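Local coordinates for tetraacyldisaccharide 4'-kinase (PDB 4EHY), which probably transfers the gamma-phosphate of ATP to the 4'-position of a tetraacyldisaccharide 1-phosphate, forming lipid IVA in lipid A biosynthesis, at residues Leu44-Ser49 / Ala167-Glu172; Leu185-Val190 / Met204-Cys209; Ile230-Leu235 / Met256-His261; Thr277-Leu282 / Ala293-Val298. All coordinates share one frame; numbering follows the deposited sequence.

Contact 1 of 4, residues Leu44-Ser49 / Ala167-Glu172; sequences LSVGGS and AGNLRE. With ADP (adenosine-5'-diphosphate), chain B.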
# COMPACT_ATOMS: atom_id res chain seq x y z
N LEU A 44 -4.64 -5.38 -9.05
CA LEU A 44 -5.68 -6.28 -9.54
C LEU A 44 -5.87 -7.52 -8.69
O LEU A 44 -6.85 -8.25 -8.85
CB LEU A 44 -5.40 -6.71 -10.98
CG LEU A 44 -5.44 -5.64 -12.07
CD1 LEU A 44 -4.94 -6.21 -13.38
CD2 LEU A 44 -6.85 -5.09 -12.21
N SER A 45 -4.93 -7.77 -7.79
CA SER A 45 -4.93 -9.03 -7.05
C SER A 45 -4.82 -8.82 -5.56
O SER A 45 -4.37 -7.77 -5.10
CB SER A 45 -3.75 -9.88 -7.48
OG SER A 45 -2.57 -9.11 -7.41
N VAL A 46 -5.23 -9.84 -4.81
CA VAL A 46 -4.96 -9.88 -3.38
C VAL A 46 -3.57 -10.44 -3.21
O VAL A 46 -3.12 -11.27 -4.01
CB VAL A 46 -5.97 -10.79 -2.64
CG1 VAL A 46 -7.40 -10.30 -2.87
CG2 VAL A 46 -5.82 -12.24 -3.08
N GLY A 47 -2.86 -9.98 -2.18
CA GLY A 47 -1.55 -10.52 -1.89
C GLY A 47 -0.40 -9.52 -1.96
O GLY A 47 0.76 -9.91 -2.08
N GLY A 48 -0.71 -8.24 -1.88
CA GLY A 48 0.33 -7.23 -1.83
C GLY A 48 1.02 -6.96 -3.15
O GLY A 48 1.28 -7.87 -3.95
N SER A 49 1.35 -5.70 -3.37
CA SER A 49 1.76 -5.25 -4.68
C SER A 49 2.45 -3.92 -4.62
O SER A 49 2.59 -3.26 -5.64
CB SER A 49 0.51 -5.09 -5.52
OG SER A 49 -0.50 -4.56 -4.68
N ALA A 167 -10.07 -19.34 -7.49
CA ALA A 167 -9.00 -20.14 -8.06
C ALA A 167 -7.63 -19.48 -7.87
O ALA A 167 -6.74 -20.05 -7.24
CB ALA A 167 -9.28 -20.42 -9.53
N GLY A 168 -7.47 -18.27 -8.41
CA GLY A 168 -6.22 -17.53 -8.27
C GLY A 168 -6.41 -16.26 -7.46
O GLY A 168 -7.41 -16.11 -6.76
N ASN A 169 -5.47 -15.33 -7.58
CA ASN A 169 -5.48 -14.13 -6.75
C ASN A 169 -6.10 -12.88 -7.37
O ASN A 169 -6.19 -11.84 -6.72
CB ASN A 169 -4.07 -13.82 -6.25
CG ASN A 169 -3.48 -14.96 -5.44
OD1 ASN A 169 -3.94 -15.25 -4.33
ND2 ASN A 169 -2.45 -15.60 -5.99
N LEU A 170 -6.54 -12.97 -8.63
CA LEU A 170 -7.08 -11.80 -9.32
C LEU A 170 -8.47 -11.40 -8.82
O LEU A 170 -9.38 -12.22 -8.75
CB LEU A 170 -7.12 -12.04 -10.83
CG LEU A 170 -5.76 -12.27 -11.47
CD1 LEU A 170 -5.90 -12.47 -12.98
CD2 LEU A 170 -4.82 -11.10 -11.15
N ARG A 171 -8.62 -10.12 -8.49
CA ARG A 171 -9.93 -9.59 -8.14
C ARG A 171 -10.71 -9.24 -9.41
O ARG A 171 -11.94 -9.15 -9.38
CB ARG A 171 -9.79 -8.35 -7.26
CG ARG A 171 -9.32 -8.64 -5.85
CD ARG A 171 -9.26 -7.39 -4.99
NE ARG A 171 -8.15 -6.52 -5.38
CZ ARG A 171 -7.61 -5.61 -4.58
NH1 ARG A 171 -8.07 -5.45 -3.34
NH2 ARG A 171 -6.61 -4.86 -5.00
N GLU A 172 -9.99 -9.05 -10.51
CA GLU A 172 -10.61 -8.70 -11.80
C GLU A 172 -9.74 -9.26 -12.89
O GLU A 172 -8.53 -9.43 -12.67
CB GLU A 172 -10.62 -7.20 -12.02
CG GLU A 172 -11.27 -6.38 -10.96
CD GLU A 172 -11.43 -4.95 -11.42
OE1 GLU A 172 -10.61 -4.09 -11.03
OE2 GLU A 172 -12.39 -4.70 -12.20
PB ADP B . 0.29 -3.76 0.01
O1B ADP B . -0.87 -4.04 0.94
O2B ADP B . -0.01 -4.01 -1.45
O3B ADP B . 0.88 -2.38 0.23
PA ADP B . 1.98 -5.45 1.74
O1A ADP B . 3.32 -5.97 1.30
O2A ADP B . 1.02 -6.35 2.46
O3A ADP B . 1.40 -4.87 0.33
O5' ADP B . 2.22 -4.19 2.69
C5' ADP B . 3.12 -3.16 2.32
C4' ADP B . 3.92 -2.81 3.57
O4' ADP B . 4.48 -4.01 4.15
C3' ADP B . 5.08 -1.94 3.17
O3' ADP B . 4.72 -0.56 3.28
C2' ADP B . 6.16 -2.33 4.16
O2' ADP B . 5.95 -1.60 5.37
C1' ADP B . 5.87 -3.79 4.45
N9 ADP B . 6.68 -4.63 3.54
C8 ADP B . 6.20 -5.46 2.59
N7 ADP B . 7.20 -6.11 1.95
C5 ADP B . 8.36 -5.71 2.51
C6 ADP B . 9.80 -6.02 2.30
N6 ADP B . 10.22 -6.90 1.34
N1 ADP B . 10.67 -5.38 3.11
C2 ADP B . 10.29 -4.51 4.05
N3 ADP B . 9.00 -4.18 4.29
C4 ADP B . 8.01 -4.75 3.56

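Contact 2 of 4, residues Leu185-Val190 / Met204-Cys209; sequences LTYQEV and MFREFC. With ADP (adenosine-5'-diphosphate), chain B.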
# COMPACT_ATOMS: atom_id res chain seq x y z
N LEU A 185 5.04 -0.90 -12.56
CA LEU A 185 5.51 -2.29 -12.53
C LEU A 185 6.42 -2.55 -11.32
O LEU A 185 7.59 -2.18 -11.31
CB LEU A 185 6.26 -2.62 -13.82
CG LEU A 185 5.59 -2.30 -15.16
CD1 LEU A 185 6.30 -3.03 -16.29
CD2 LEU A 185 4.12 -2.67 -15.16
N THR A 186 5.88 -3.22 -10.31
CA THR A 186 6.51 -3.28 -8.99
C THR A 186 7.36 -4.52 -8.75
O THR A 186 7.35 -5.46 -9.54
CB THR A 186 5.44 -3.20 -7.88
OG1 THR A 186 4.60 -4.36 -7.96
CG2 THR A 186 4.58 -1.97 -8.06
N TYR A 187 8.09 -4.50 -7.63
CA TYR A 187 9.03 -5.55 -7.25
C TYR A 187 10.12 -5.80 -8.27
O TYR A 187 10.58 -6.93 -8.43
CB TYR A 187 8.31 -6.87 -6.96
CG TYR A 187 7.28 -6.81 -5.85
CD1 TYR A 187 6.30 -7.78 -5.75
CD2 TYR A 187 7.30 -5.80 -4.90
CE1 TYR A 187 5.36 -7.75 -4.76
CE2 TYR A 187 6.34 -5.75 -3.89
CZ TYR A 187 5.38 -6.74 -3.83
OH TYR A 187 4.42 -6.74 -2.84
N GLN A 188 10.56 -4.77 -8.98
CA GLN A 188 11.62 -4.98 -9.96
C GLN A 188 12.89 -5.50 -9.29
O GLN A 188 13.62 -6.30 -9.86
CB GLN A 188 11.91 -3.70 -10.76
CG GLN A 188 10.74 -3.20 -11.58
CD GLN A 188 10.41 -4.12 -12.74
OE1 GLN A 188 11.26 -4.85 -13.23
NE2 GLN A 188 9.16 -4.08 -13.19
N GLU A 189 13.13 -5.07 -8.05
CA GLU A 189 14.37 -5.46 -7.37
C GLU A 189 14.38 -6.93 -6.96
O GLU A 189 15.41 -7.45 -6.55
CB GLU A 189 14.61 -4.59 -6.13
CG GLU A 189 13.78 -4.99 -4.94
CD GLU A 189 12.29 -4.63 -5.10
OE1 GLU A 189 11.94 -3.83 -5.98
OE2 GLU A 189 11.48 -5.17 -4.32
N VAL A 190 13.25 -7.61 -7.07
CA VAL A 190 13.23 -9.02 -6.70
C VAL A 190 12.60 -9.92 -7.78
O VAL A 190 12.91 -11.11 -7.85
CB VAL A 190 12.58 -9.24 -5.32
CG1 VAL A 190 11.09 -8.97 -5.37
CG2 VAL A 190 12.86 -10.63 -4.81
N MET A 204 9.05 0.25 -10.69
CA MET A 204 9.23 0.63 -9.30
C MET A 204 10.23 -0.30 -8.63
O MET A 204 10.09 -1.53 -8.69
CB MET A 204 7.89 0.56 -8.55
CG MET A 204 7.98 0.78 -7.06
SD MET A 204 6.34 0.80 -6.30
CE MET A 204 6.69 0.22 -4.64
N PHE A 205 11.23 0.28 -7.98
CA PHE A 205 12.24 -0.49 -7.26
C PHE A 205 12.17 -0.15 -5.78
O PHE A 205 11.84 0.97 -5.41
CB PHE A 205 13.64 -0.19 -7.81
CG PHE A 205 13.87 -0.63 -9.24
CD1 PHE A 205 14.50 -1.83 -9.53
CD2 PHE A 205 13.48 0.19 -10.30
CE1 PHE A 205 14.73 -2.22 -10.85
CE2 PHE A 205 13.71 -0.19 -11.62
CZ PHE A 205 14.33 -1.40 -11.89
N ARG A 206 12.46 -1.13 -4.93
CA ARG A 206 12.61 -0.83 -3.51
C ARG A 206 14.09 -0.94 -3.16
O ARG A 206 14.73 -1.98 -3.39
CB ARG A 206 11.76 -1.78 -2.66
CG ARG A 206 10.25 -1.46 -2.70
CD ARG A 206 9.42 -2.53 -1.97
NE ARG A 206 9.80 -3.87 -2.40
CZ ARG A 206 9.29 -4.99 -1.92
NH1 ARG A 206 8.36 -4.94 -0.98
NH2 ARG A 206 9.73 -6.16 -2.36
N GLU A 207 14.66 0.16 -2.67
CA GLU A 207 16.07 0.20 -2.27
C GLU A 207 16.18 -0.06 -0.77
O GLU A 207 15.88 0.81 0.05
CB GLU A 207 16.72 1.54 -2.63
CG GLU A 207 18.21 1.61 -2.27
CD GLU A 207 18.75 3.03 -2.30
OE1 GLU A 207 18.41 3.79 -3.22
OE2 GLU A 207 19.53 3.38 -1.39
N PHE A 208 16.59 -1.28 -0.42
CA PHE A 208 16.68 -1.67 0.98
C PHE A 208 17.97 -1.15 1.59
O PHE A 208 19.02 -1.74 1.43
CB PHE A 208 16.57 -3.19 1.11
CG PHE A 208 15.27 -3.72 0.60
CD1 PHE A 208 15.15 -4.20 -0.69
CD2 PHE A 208 14.14 -3.67 1.41
CE1 PHE A 208 13.93 -4.65 -1.17
CE2 PHE A 208 12.92 -4.13 0.94
CZ PHE A 208 12.81 -4.62 -0.34
N CYS A 209 17.87 -0.04 2.29
CA CYS A 209 19.03 0.75 2.67
C CYS A 209 19.17 0.88 4.19
O CYS A 209 20.24 1.23 4.68
CB CYS A 209 18.86 2.16 2.10
SG CYS A 209 17.40 3.01 2.79
PB ADP B . 0.29 -3.76 0.01
O1B ADP B . -0.87 -4.04 0.94
O2B ADP B . -0.01 -4.01 -1.45
O3B ADP B . 0.88 -2.38 0.23
PA ADP B . 1.98 -5.45 1.74
O1A ADP B . 3.32 -5.97 1.30
O2A ADP B . 1.02 -6.35 2.46
O3A ADP B . 1.40 -4.87 0.33
O5' ADP B . 2.22 -4.19 2.69
C5' ADP B . 3.12 -3.16 2.32
C4' ADP B . 3.92 -2.81 3.57
O4' ADP B . 4.48 -4.01 4.15
C3' ADP B . 5.08 -1.94 3.17
O3' ADP B . 4.72 -0.56 3.28
C2' ADP B . 6.16 -2.33 4.16
O2' ADP B . 5.95 -1.60 5.37
C1' ADP B . 5.87 -3.79 4.45
N9 ADP B . 6.68 -4.63 3.54
C8 ADP B . 6.20 -5.46 2.59
N7 ADP B . 7.20 -6.11 1.95
C5 ADP B . 8.36 -5.71 2.51
C6 ADP B . 9.80 -6.02 2.30
N6 ADP B . 10.22 -6.90 1.34
N1 ADP B . 10.67 -5.38 3.11
C2 ADP B . 10.29 -4.51 4.05
N3 ADP B . 9.00 -4.18 4.29
C4 ADP B . 8.01 -4.75 3.56
O HOH W 1 9.41 -2.55 -6.07

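Contact 3 of 4, residues Ile230-Leu235 / Met256-His261; sequences IAFSGL and MSFPDH. With ADP (adenosine-5'-diphosphate), chain B.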
# COMPACT_ATOMS: atom_id res chain seq x y z
N ILE A 230 15.89 -14.08 13.91
CA ILE A 230 14.59 -14.67 13.66
C ILE A 230 13.76 -13.63 12.92
O ILE A 230 13.50 -12.55 13.45
CB ILE A 230 13.89 -15.04 14.97
CG1 ILE A 230 14.74 -16.06 15.75
CG2 ILE A 230 12.48 -15.54 14.68
CD1 ILE A 230 14.18 -16.46 17.10
N ALA A 231 13.38 -13.95 11.69
CA ALA A 231 12.60 -13.03 10.86
C ALA A 231 11.15 -13.47 10.82
O ALA A 231 10.84 -14.65 10.94
CB ALA A 231 13.16 -12.96 9.45
N PHE A 232 10.26 -12.49 10.67
CA PHE A 232 8.84 -12.76 10.55
C PHE A 232 8.13 -11.58 9.91
O PHE A 232 8.66 -10.47 9.89
CB PHE A 232 8.22 -13.04 11.92
CG PHE A 232 8.29 -11.87 12.87
CD1 PHE A 232 7.34 -10.86 12.81
CD2 PHE A 232 9.28 -11.80 13.84
CE1 PHE A 232 7.38 -9.79 13.71
CE2 PHE A 232 9.33 -10.73 14.73
CZ PHE A 232 8.38 -9.73 14.66
N SER A 233 6.92 -11.82 9.41
CA SER A 233 6.07 -10.75 8.88
C SER A 233 4.64 -11.25 8.70
O SER A 233 4.39 -12.46 8.64
CB SER A 233 6.61 -10.21 7.55
OG SER A 233 6.63 -11.21 6.55
N GLY A 234 3.71 -10.30 8.62
CA GLY A 234 2.30 -10.59 8.42
C GLY A 234 1.89 -9.62 7.33
O GLY A 234 1.44 -8.51 7.60
N LEU A 235 2.07 -10.06 6.08
CA LEU A 235 1.95 -9.23 4.90
C LEU A 235 1.00 -9.90 3.91
O LEU A 235 0.58 -11.04 4.11
CB LEU A 235 3.29 -9.02 4.20
CG LEU A 235 4.46 -8.63 5.10
CD1 LEU A 235 5.76 -8.65 4.32
CD2 LEU A 235 4.21 -7.27 5.71
N MET A 256 9.05 -16.96 10.71
CA MET A 256 7.66 -17.15 11.07
C MET A 256 6.77 -16.37 10.11
O MET A 256 6.91 -15.16 9.97
CB MET A 256 7.41 -16.68 12.51
CG MET A 256 8.34 -17.35 13.54
SD MET A 256 8.25 -16.49 15.13
CE MET A 256 6.81 -17.25 15.88
N SER A 257 5.87 -17.09 9.46
CA SER A 257 4.99 -16.50 8.46
C SER A 257 3.60 -16.30 9.04
O SER A 257 2.86 -17.27 9.22
CB SER A 257 4.93 -17.41 7.23
OG SER A 257 4.14 -16.84 6.21
N PHE A 258 3.26 -15.05 9.34
CA PHE A 258 1.96 -14.72 9.93
C PHE A 258 0.97 -14.21 8.88
O PHE A 258 1.36 -13.75 7.81
CB PHE A 258 2.14 -13.67 11.04
CG PHE A 258 2.92 -14.17 12.23
CD1 PHE A 258 2.36 -15.05 13.14
CD2 PHE A 258 4.23 -13.74 12.45
CE1 PHE A 258 3.08 -15.51 14.24
CE2 PHE A 258 4.95 -14.19 13.54
CZ PHE A 258 4.38 -15.08 14.44
N PRO A 259 -0.33 -14.29 9.19
CA PRO A 259 -1.40 -13.81 8.31
C PRO A 259 -1.28 -12.31 8.07
O PRO A 259 -0.77 -11.58 8.92
CB PRO A 259 -2.67 -14.10 9.11
CG PRO A 259 -2.30 -15.22 10.01
CD PRO A 259 -0.87 -14.97 10.39
N ASP A 260 -1.75 -11.85 6.91
CA ASP A 260 -1.75 -10.42 6.63
C ASP A 260 -2.48 -9.70 7.75
O ASP A 260 -3.52 -10.17 8.23
CB ASP A 260 -2.42 -10.16 5.28
CG ASP A 260 -2.16 -8.76 4.76
OD1 ASP A 260 -2.64 -8.44 3.65
OD2 ASP A 260 -1.48 -7.98 5.46
N HIS A 261 -1.93 -8.58 8.20
CA HIS A 261 -2.60 -7.75 9.20
C HIS A 261 -2.62 -8.41 10.59
O HIS A 261 -3.37 -7.99 11.48
CB HIS A 261 -4.03 -7.44 8.75
CG HIS A 261 -4.12 -6.83 7.38
ND1 HIS A 261 -3.59 -5.59 7.10
CD2 HIS A 261 -4.65 -7.30 6.23
CE1 HIS A 261 -3.81 -5.31 5.82
NE2 HIS A 261 -4.46 -6.32 5.27
PB ADP B . 0.29 -3.76 0.01
O1B ADP B . -0.87 -4.04 0.94
O2B ADP B . -0.01 -4.01 -1.45
O3B ADP B . 0.88 -2.38 0.23
PA ADP B . 1.98 -5.45 1.74
O1A ADP B . 3.32 -5.97 1.30
O2A ADP B . 1.02 -6.35 2.46
O3A ADP B . 1.40 -4.87 0.33
O5' ADP B . 2.22 -4.19 2.69
C5' ADP B . 3.12 -3.16 2.32
C4' ADP B . 3.92 -2.81 3.57
O4' ADP B . 4.48 -4.01 4.15
C3' ADP B . 5.08 -1.94 3.17
O3' ADP B . 4.72 -0.56 3.28
C2' ADP B . 6.16 -2.33 4.16
O2' ADP B . 5.95 -1.60 5.37
C1' ADP B . 5.87 -3.79 4.45
N9 ADP B . 6.68 -4.63 3.54
C8 ADP B . 6.20 -5.46 2.59
N7 ADP B . 7.20 -6.11 1.95
C5 ADP B . 8.36 -5.71 2.51
C6 ADP B . 9.80 -6.02 2.30
N6 ADP B . 10.22 -6.90 1.34
N1 ADP B . 10.67 -5.38 3.11
C2 ADP B . 10.29 -4.51 4.05
N3 ADP B . 9.00 -4.18 4.29
C4 ADP B . 8.01 -4.75 3.56
O HOH W 2 0.59 -13.65 5.12

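Contact 4 of 4, residues Thr277-Leu282 / Ala293-Val298; sequences TTPKDL and ALNFKV. With ADP (adenosine-5'-diphosphate), chain B.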
# COMPACT_ATOMS: atom_id res chain seq x y z
N THR A 277 11.79 -7.69 11.08
CA THR A 277 10.46 -7.70 10.47
C THR A 277 10.28 -6.41 9.65
O THR A 277 11.25 -5.68 9.44
CB THR A 277 9.35 -7.82 11.55
OG1 THR A 277 8.08 -8.03 10.93
CG2 THR A 277 9.30 -6.57 12.46
N THR A 278 9.07 -6.13 9.17
CA THR A 278 8.83 -4.91 8.38
C THR A 278 8.18 -3.75 9.13
O THR A 278 7.68 -3.92 10.25
CB THR A 278 7.92 -5.26 7.17
OG1 THR A 278 6.56 -5.34 7.60
CG2 THR A 278 8.32 -6.58 6.54
N PRO A 279 8.18 -2.56 8.52
CA PRO A 279 7.57 -1.43 9.24
C PRO A 279 6.08 -1.71 9.52
O PRO A 279 5.55 -1.30 10.55
CB PRO A 279 7.73 -0.27 8.26
CG PRO A 279 9.02 -0.62 7.51
CD PRO A 279 8.93 -2.12 7.32
N LYS A 280 5.44 -2.43 8.61
CA LYS A 280 4.01 -2.73 8.75
C LYS A 280 3.76 -3.54 10.01
O LYS A 280 2.79 -3.31 10.73
CB LYS A 280 3.51 -3.46 7.49
CG LYS A 280 2.05 -3.90 7.56
CD LYS A 280 1.61 -4.52 6.24
CE LYS A 280 0.23 -5.19 6.35
NZ LYS A 280 -0.31 -5.56 5.00
N ASP A 281 4.66 -4.48 10.30
CA ASP A 281 4.59 -5.26 11.53
C ASP A 281 5.03 -4.47 12.76
O ASP A 281 4.41 -4.56 13.83
CB ASP A 281 5.46 -6.52 11.40
CG ASP A 281 5.11 -7.34 10.18
OD1 ASP A 281 4.10 -8.08 10.23
OD2 ASP A 281 5.83 -7.24 9.16
N LEU A 282 6.10 -3.70 12.61
CA LEU A 282 6.74 -2.99 13.72
C LEU A 282 5.80 -2.03 14.44
O LEU A 282 5.94 -1.80 15.64
CB LEU A 282 7.97 -2.23 13.21
CG LEU A 282 8.96 -1.76 14.28
CD1 LEU A 282 9.61 -2.94 14.97
CD2 LEU A 282 10.02 -0.87 13.65
N ALA A 293 13.10 -3.45 12.11
CA ALA A 293 12.50 -3.57 10.79
C ALA A 293 13.45 -3.17 9.68
O ALA A 293 14.20 -2.19 9.80
CB ALA A 293 11.17 -2.75 10.69
N LEU A 294 13.40 -3.93 8.59
CA LEU A 294 14.10 -3.56 7.37
C LEU A 294 13.30 -2.46 6.70
O LEU A 294 12.08 -2.58 6.52
CB LEU A 294 14.21 -4.76 6.43
CG LEU A 294 14.96 -4.55 5.11
CD1 LEU A 294 16.44 -4.25 5.39
CD2 LEU A 294 14.83 -5.78 4.23
N ASN A 295 13.97 -1.37 6.35
CA ASN A 295 13.30 -0.24 5.73
C ASN A 295 13.94 -0.02 4.36
O ASN A 295 15.00 -0.54 4.09
CB ASN A 295 13.41 0.99 6.62
CG ASN A 295 12.36 2.04 6.31
OD1 ASN A 295 11.34 1.75 5.67
ND2 ASN A 295 12.59 3.26 6.77
N PHE A 296 13.27 0.73 3.49
CA PHE A 296 13.73 0.92 2.12
C PHE A 296 13.22 2.26 1.56
O PHE A 296 12.29 2.85 2.11
CB PHE A 296 13.19 -0.21 1.24
CG PHE A 296 11.69 -0.36 1.30
CD1 PHE A 296 10.88 0.31 0.39
CD2 PHE A 296 11.10 -1.12 2.30
CE1 PHE A 296 9.49 0.19 0.45
CE2 PHE A 296 9.71 -1.23 2.39
CZ PHE A 296 8.90 -0.57 1.46
N LYS A 297 13.82 2.71 0.47
CA LYS A 297 13.31 3.86 -0.27
C LYS A 297 12.63 3.34 -1.53
O LYS A 297 13.04 2.32 -2.09
CB LYS A 297 14.45 4.80 -0.68
CG LYS A 297 15.22 5.42 0.48
CD LYS A 297 16.54 6.06 0.01
CE LYS A 297 17.41 6.51 1.19
NZ LYS A 297 18.77 6.96 0.79
N VAL A 298 11.60 4.03 -1.98
CA VAL A 298 10.96 3.66 -3.22
C VAL A 298 11.56 4.56 -4.28
O VAL A 298 11.70 5.77 -4.06
CB VAL A 298 9.42 3.84 -3.13
CG1 VAL A 298 8.75 3.65 -4.48
CG2 VAL A 298 8.84 2.87 -2.11
PB ADP B . 0.29 -3.76 0.01
O1B ADP B . -0.87 -4.04 0.94
O2B ADP B . -0.01 -4.01 -1.45
O3B ADP B . 0.88 -2.38 0.23
PA ADP B . 1.98 -5.45 1.74
O1A ADP B . 3.32 -5.97 1.30
O2A ADP B . 1.02 -6.35 2.46
O3A ADP B . 1.40 -4.87 0.33
O5' ADP B . 2.22 -4.19 2.69
C5' ADP B . 3.12 -3.16 2.32
C4' ADP B . 3.92 -2.81 3.57
O4' ADP B . 4.48 -4.01 4.15
C3' ADP B . 5.08 -1.94 3.17
O3' ADP B . 4.72 -0.56 3.28
C2' ADP B . 6.16 -2.33 4.16
O2' ADP B . 5.95 -1.60 5.37
C1' ADP B . 5.87 -3.79 4.45
N9 ADP B . 6.68 -4.63 3.54
C8 ADP B . 6.20 -5.46 2.59
N7 ADP B . 7.20 -6.11 1.95
C5 ADP B . 8.36 -5.71 2.51
C6 ADP B . 9.80 -6.02 2.30
N6 ADP B . 10.22 -6.90 1.34
N1 ADP B . 10.67 -5.38 3.11
C2 ADP B . 10.29 -4.51 4.05
N3 ADP B . 9.00 -4.18 4.29
C4 ADP B . 8.01 -4.75 3.56

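Contact 1 of 4, residues Leu44-Ser49 / Ala167-Glu172
Leu44 to Val46 and Asn169 to Arg171 meet as a single backbone bridge between two loops, where the chain leaves strand 38-43 and enters the phosphate-binding loop ahead of helix 51-61. Two bonds flank Ser45 and Leu170: Arg171 N gives a hydrogen to Leu44 O (2.6 Å), and Val46 N to Asn169 O (2.9 Å). The Arg171 side chain then runs past the loop, its CG resting on Val46 CG1 at 3.9 Å. A bend at chi3 (-72°) lays the guanidinium with one face toward Ser45 O, 3.7 Å from NH2; NE is buried without a partner in the model. The Leu44 side chain crosses that of Glu172 at about a right angle, CD2 4.1 Å from OE1, an oxygen that Gln142 holds. Beyond the bridge the loop turns through two glycines: a CB on Gly47 would press on the preceding carbonyl O, and one on Gly48 would run into ADP O3A. Ser49 N reaches ADP O2B at 2.9 Å, as expected of a P-loop. Both bonds across the contact are thus main chain to main chain, while the charged ends of Arg171 and Glu172 find their salt-bridge partners, Asp139 and Arg179, outside it.

Contact 2 of 4, residues Leu185-Val190 / Met204-Cys209
Leu185 and Met204 pair through a nearly straight bond from Met204 N to Leu185 O (2.9 Å, 176°), and Gln188 N then reaches back to Met204 O as the first chain turns out of its strand. Gln188 folds over its own turn: NE2 meets Leu185 O from the face opposite to Met204 N, and OE1 takes Phe193 N. Its CB sits over a face of the Phe205 ring, a CH-pi contact, though one carbon pair is modelled doubtfully close. Water 1 ties Tyr187 N, Glu189 OE1 and Met204 O together. These are parallel neighbours, strands 182-186 and 201-212, and the turn after the first carries an acid to the nucleotide side. Glu189 holds Arg206 twice over: OE1 accepts the main-chain N (2.9 Å), and OE2 forms a salt bridge, taking both NE (2.9 Å) and NH2 (2.8 Å) in the guanidinium plane. A bend at chi2 (-72°) turns the Glu189 carboxylate back to Arg206, the two planes 58° apart. Tyr187 CE2 lies 3.5 Å above one guanidinium face and Phe208 CZ covers the other, while Gln240 takes a further bond from NH2. Held this way, Arg206 puts NH1 3.4 Å from ADP N7, and Phe208 brings CE2 as near to ADP N1, the base lying at the edge of its ring.

Contact 3 of 4, residues Ile230-Leu235 / Met256-His261
Phe232 CB is the bump that fits between two side chains of the neighbouring strand, 3.8 Å from Met256 CB and equally far from Phe258 CE2. Its torsion (chi1 64°) swings the ring off to Phe267 and Tyr264, and the Phe258 ring, with Tyr262 stacked on it, turns its edge to Phe232 CB and Ser233 O. The strands run parallel, 8° apart, bonded from Met256 N to Ala231 O and from Phe258 N to Ser233 O (2.9 Å), with a weaker link from Ser233 N to Met256 O. Strands 229-234 and 252-258 are connected through helix 238-248, and the turn leading into that helix supplies Gly236 N to ADP. Gly234 makes the hollow at the strand end: Phe258 O comes to 3.4 Å from its CA, and a CB would run into Pro259 O. Past it the chains stay close, with a weak bond from His261 N to Gly234 O, and water 2 bridges Leu235 O and Phe258 O. Asp260 CB packs on Leu235 O at 3.3 Å; OD2 lies over the centre of the His261 ring and makes a salt bridge to Lys280. An alanine at Asp260 would keep the CB contact but is likely to cost Lys280 that salt bridge and the His261 ring its carboxylate neighbour. Leu235 points away, CD1 3.7 Å from ADP C8 and CD2 3.6 Å from ADP O4'.

Contact 4 of 4, residues Thr277-Leu282 / Ala293-Val298
Ala293 pushes its methyl into the start of helix 279-282, where CB lies 3.5 Å from Thr278 C and 3.7 Å from Leu282 CD2, with the Pro279 ring beside it. At Leu294 the chain continues the pairing of parallel strands 275-277 and 291-300: N donates to Thr277 O, although that oxygen is modelled too close to its neighbour and its place is uncertain. Leu294 O faces the same segment, 3.3 Å from Pro279 CD, and lies 3.6 Å from ADP C2. The loop between strand 275-277 and the helix closes with a capping box: Thr278 is the N-cap, accepting weakly from Lys280 N and giving its hydroxyl hydrogen to Asp281 OD2 (2.6 Å), while Thr278 N returns a weak bond to the same carboxylate. With OG1 between the backbone N and carbonyl carbon (chi1 80°), CB and CG2 are left against the adenine, CB 3.3 Å from ADP N3. A valine in place of Thr278 would probably leave Asp281 OD2 without its short bond and Lys280 N without its weak side-chain acceptor. Lys280, fully extended, runs along the ribose to ADP O2A, which its NZ meets at 3.0 Å. Farther along the strand, the Asn295 side chain slants across that of Pro279, OD1 nearest CG, and Phe296 brings CE2 to 3.6 Å from ADP N3, the base at its ring edge.

All four contacts touch ADP, at different parts: contact 1 at the beta-phosphate, contact 2 at the far edge of adenine, contacts 3 and 4 along base, ribose and alpha-phosphate. Contacts 2 and 4 are the buried ones and adjoin through neighbouring strands 201-212 and 291-300, Glu207 N bonding to Lys297 O. Contacts 1 and 3 are only partly buried. Main-chain bonds dominate 1 and 3, contact 2 adds an ion pair to its main-chain bonds, and apolar packing with a helix cap rules 4. A weak bond joins Ser49 O to Thr186 OG1 between contacts 1 and 2; Lys280 of contact 4 pairs with Asp260 of contact 3, and Thr277 OG1 probably with Phe232 O.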